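Local coordinates for imelysin (Bacteroides ovatus ATCC 8483, PDB 3OYV), which is an imelysin-like outer-membrane protein that probably takes part in bacterial iron uptake, at residues L298-D303 / S337-R342. Residues are numbered along the deposited sequence; the frame is centred on the assembly and turned at random.
Sequences LDPNMD and SAQNVR
The side-chain amide of Asn301 lies over one face of the Arg342 guanidinium, the two planes only 11° apart and Asn301 CG 3.6 Å from Arg342 CZ. This stack illustrates how an arginine can be used from its face and its edge at once. Arg342 NE also donates to the backbone oxygen of the same asparagine (3.0 Å to Asn301 O), tilted from the guanidinium plane, and reaches a lone pair in the carbonyl plane although the bond is bent at 136°. A turn at chi3 (-82°) swings the guanidinium out of line with its aliphatic stem, and Arg342 NH1 meets Ser337 O at 3.0 Å, almost straight and in the guanidinium plane. Carboxylates of Glu336 and of Asp38, on helix 21-47, form salt bridges with NH1 and NH2. Gln339, extended beyond CG, runs alongside the Pro300 ring, its CD 3.6 Å from Pro300 CB, while its amide stands steeply to that of Asn301. Two waters complete the seam: one lies within hydrogen-bonding distance of Pro300 O and Gln339 O, the other links Asn301 OD1 with Ser337 O. A leucine in place of Arg342 would probably leave both carboxylates without their cationic mate and the Asn301 amide without its flat partner. Short helix 298-303 and the loop before helix 343-351 are thus joined by a buried, probably charge-balanced cation and by Pro300-Gln339 packing, with water bridging oxygens between them.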
loop_
_atom_site.group_PDB
_atom_site.type_symbol
_atom_site.label_atom_id
_atom_site.label_comp_id
_atom_site.label_asym_id
_atom_site.label_seq_id
_atom_site.Cartn_x
_atom_site.Cartn_y
_atom_site.Cartn_z
ATOM N N LEU A 298 -10.779 5.234 4.818
ATOM C CA LEU A 298 -9.377 5.573 5.062
ATOM C C LEU A 298 -8.448 5.141 3.924
ATOM O O LEU A 298 -7.595 5.928 3.494
ATOM C CB LEU A 298 -8.968 5.036 6.427
ATOM C CG LEU A 298 -7.635 5.545 6.981
ATOM C CD1 LEU A 298 -7.439 7.077 6.822
ATOM C CD2 LEU A 298 -7.434 5.098 8.426
ATOM N N ASP A 299 -8.594 3.902 3.458
ATOM C CA ASP A 299 -7.735 3.397 2.384
ATOM C C ASP A 299 -7.888 4.266 1.121
ATOM O O ASP A 299 -6.898 4.785 0.612
ATOM C CB ASP A 299 -8.058 1.920 2.136
ATOM C CG ASP A 299 -7.259 1.291 1.036
ATOM O OD1 ASP A 299 -6.177 1.722 0.640
ATOM O OD2 ASP A 299 -7.677 0.200 0.596
ATOM N N PRO A 300 -9.118 4.490 0.639
ATOM C CA PRO A 300 -9.213 5.360 -0.528
ATOM C C PRO A 300 -8.820 6.831 -0.289
ATOM O O PRO A 300 -8.459 7.538 -1.243
ATOM C CB PRO A 300 -10.686 5.213 -0.979
ATOM C CG PRO A 300 -11.391 4.636 0.152
ATOM C CD PRO A 300 -10.391 3.791 0.904
ATOM N N ASN A 301 -8.855 7.260 0.960
ATOM C CA ASN A 301 -8.328 8.598 1.291
ATOM C C ASN A 301 -6.805 8.675 1.242
ATOM O O ASN A 301 -6.255 9.757 1.067
ATOM C CB ASN A 301 -8.841 9.033 2.663
ATOM C CG ASN A 301 -10.166 9.721 2.593
ATOM O OD1 ASN A 301 -10.674 9.980 1.521
ATOM N ND2 ASN A 301 -10.742 10.039 3.760
HETATM N N MSE A 302 -6.160 7.534 1.397
HETATM C CA MSE A 302 -4.698 7.464 1.393
HETATM C C MSE A 302 -4.085 7.011 0.076
HETATM O O MSE A 302 -2.912 7.291 -0.194
HETATM C CB MSE A 302 -4.257 6.546 2.506
HETATM C CG MSE A 302 -4.619 7.131 3.856
HETATM SE SE MSE A 302 -3.963 6.029 5.349
HETATM C CE MSE A 302 -2.097 6.312 5.246
ATOM N N ASP A 303 -4.855 6.279 -0.735
ATOM C CA ASP A 303 -4.239 5.516 -1.816
ATOM C C ASP A 303 -5.151 5.207 -2.991
ATOM O O ASP A 303 -5.059 4.136 -3.569
ATOM C CB ASP A 303 -3.695 4.192 -1.248
ATOM C CG ASP A 303 -2.677 3.518 -2.160
ATOM O OD1 ASP A 303 -1.835 4.217 -2.775
ATOM O OD2 ASP A 303 -2.718 2.265 -2.224
ATOM N N SER A 337 -9.899 16.972 0.638
ATOM C CA SER A 337 -10.079 16.737 -0.753
ATOM C C SER A 337 -10.768 15.402 -1.057
ATOM O O SER A 337 -10.736 14.459 -0.259
ATOM C CB SER A 337 -8.716 16.749 -1.414
ATOM O OG SER A 337 -8.019 17.998 -1.254
ATOM N N ALA A 338 -11.334 15.333 -2.248
ATOM C CA ALA A 338 -11.923 14.102 -2.778
ATOM C C ALA A 338 -10.857 13.010 -2.888
ATOM O O ALA A 338 -9.673 13.277 -3.125
ATOM C CB ALA A 338 -12.542 14.372 -4.137
ATOM N N GLN A 339 -11.313 11.772 -2.733
ATOM C CA GLN A 339 -10.437 10.595 -2.794
ATOM C C GLN A 339 -9.575 10.562 -4.051
ATOM O O GLN A 339 -8.364 10.287 -3.970
ATOM C CB GLN A 339 -11.305 9.329 -2.676
ATOM C CG GLN A 339 -11.870 9.141 -1.282
ATOM C CD GLN A 339 -12.853 8.022 -1.146
ATOM O OE1 GLN A 339 -13.264 7.417 -2.137
ATOM N NE2 GLN A 339 -13.236 7.725 0.099
ATOM N N ASN A 340 -10.155 10.873 -5.205
ATOM C CA ASN A 340 -9.462 10.742 -6.471
ATOM C C ASN A 340 -8.550 11.924 -6.860
ATOM O O ASN A 340 -7.990 11.947 -7.948
ATOM C CB ASN A 340 -10.440 10.363 -7.598
ATOM C CG ASN A 340 -11.418 11.445 -7.912
ATOM O OD1 ASN A 340 -11.282 12.575 -7.438
ATOM N ND2 ASN A 340 -12.425 11.119 -8.747
ATOM N N VAL A 341 -8.397 12.883 -5.946
ATOM C CA VAL A 341 -7.402 13.951 -6.093
ATOM C C VAL A 341 -6.581 14.117 -4.811
ATOM O O VAL A 341 -5.992 15.166 -4.576
ATOM C CB VAL A 341 -8.053 15.291 -6.535
ATOM C CG1 VAL A 341 -8.702 15.152 -7.928
ATOM C CG2 VAL A 341 -9.025 15.809 -5.465
ATOM N N ARG A 342 -6.460 13.051 -4.029
ATOM C CA ARG A 342 -5.575 13.067 -2.859
ATOM C C ARG A 342 -4.770 11.752 -2.829
ATOM O O ARG A 342 -4.742 10.986 -3.811
ATOM C CB ARG A 342 -6.377 13.273 -1.569
ATOM C CG ARG A 342 -7.299 12.123 -1.263
ATOM C CD ARG A 342 -8.254 12.467 -0.153
ATOM N NE ARG A 342 -7.746 12.322 1.216
ATOM C CZ ARG A 342 -8.317 12.810 2.315
ATOM N NH1 ARG A 342 -9.366 13.650 2.265
ATOM N NH2 ARG A 342 -7.826 12.503 3.489
HETATM O O HOH W 1 -6.362 8.887 -2.363
HETATM O O HOH W 2 -12.328 12.210 0.875
#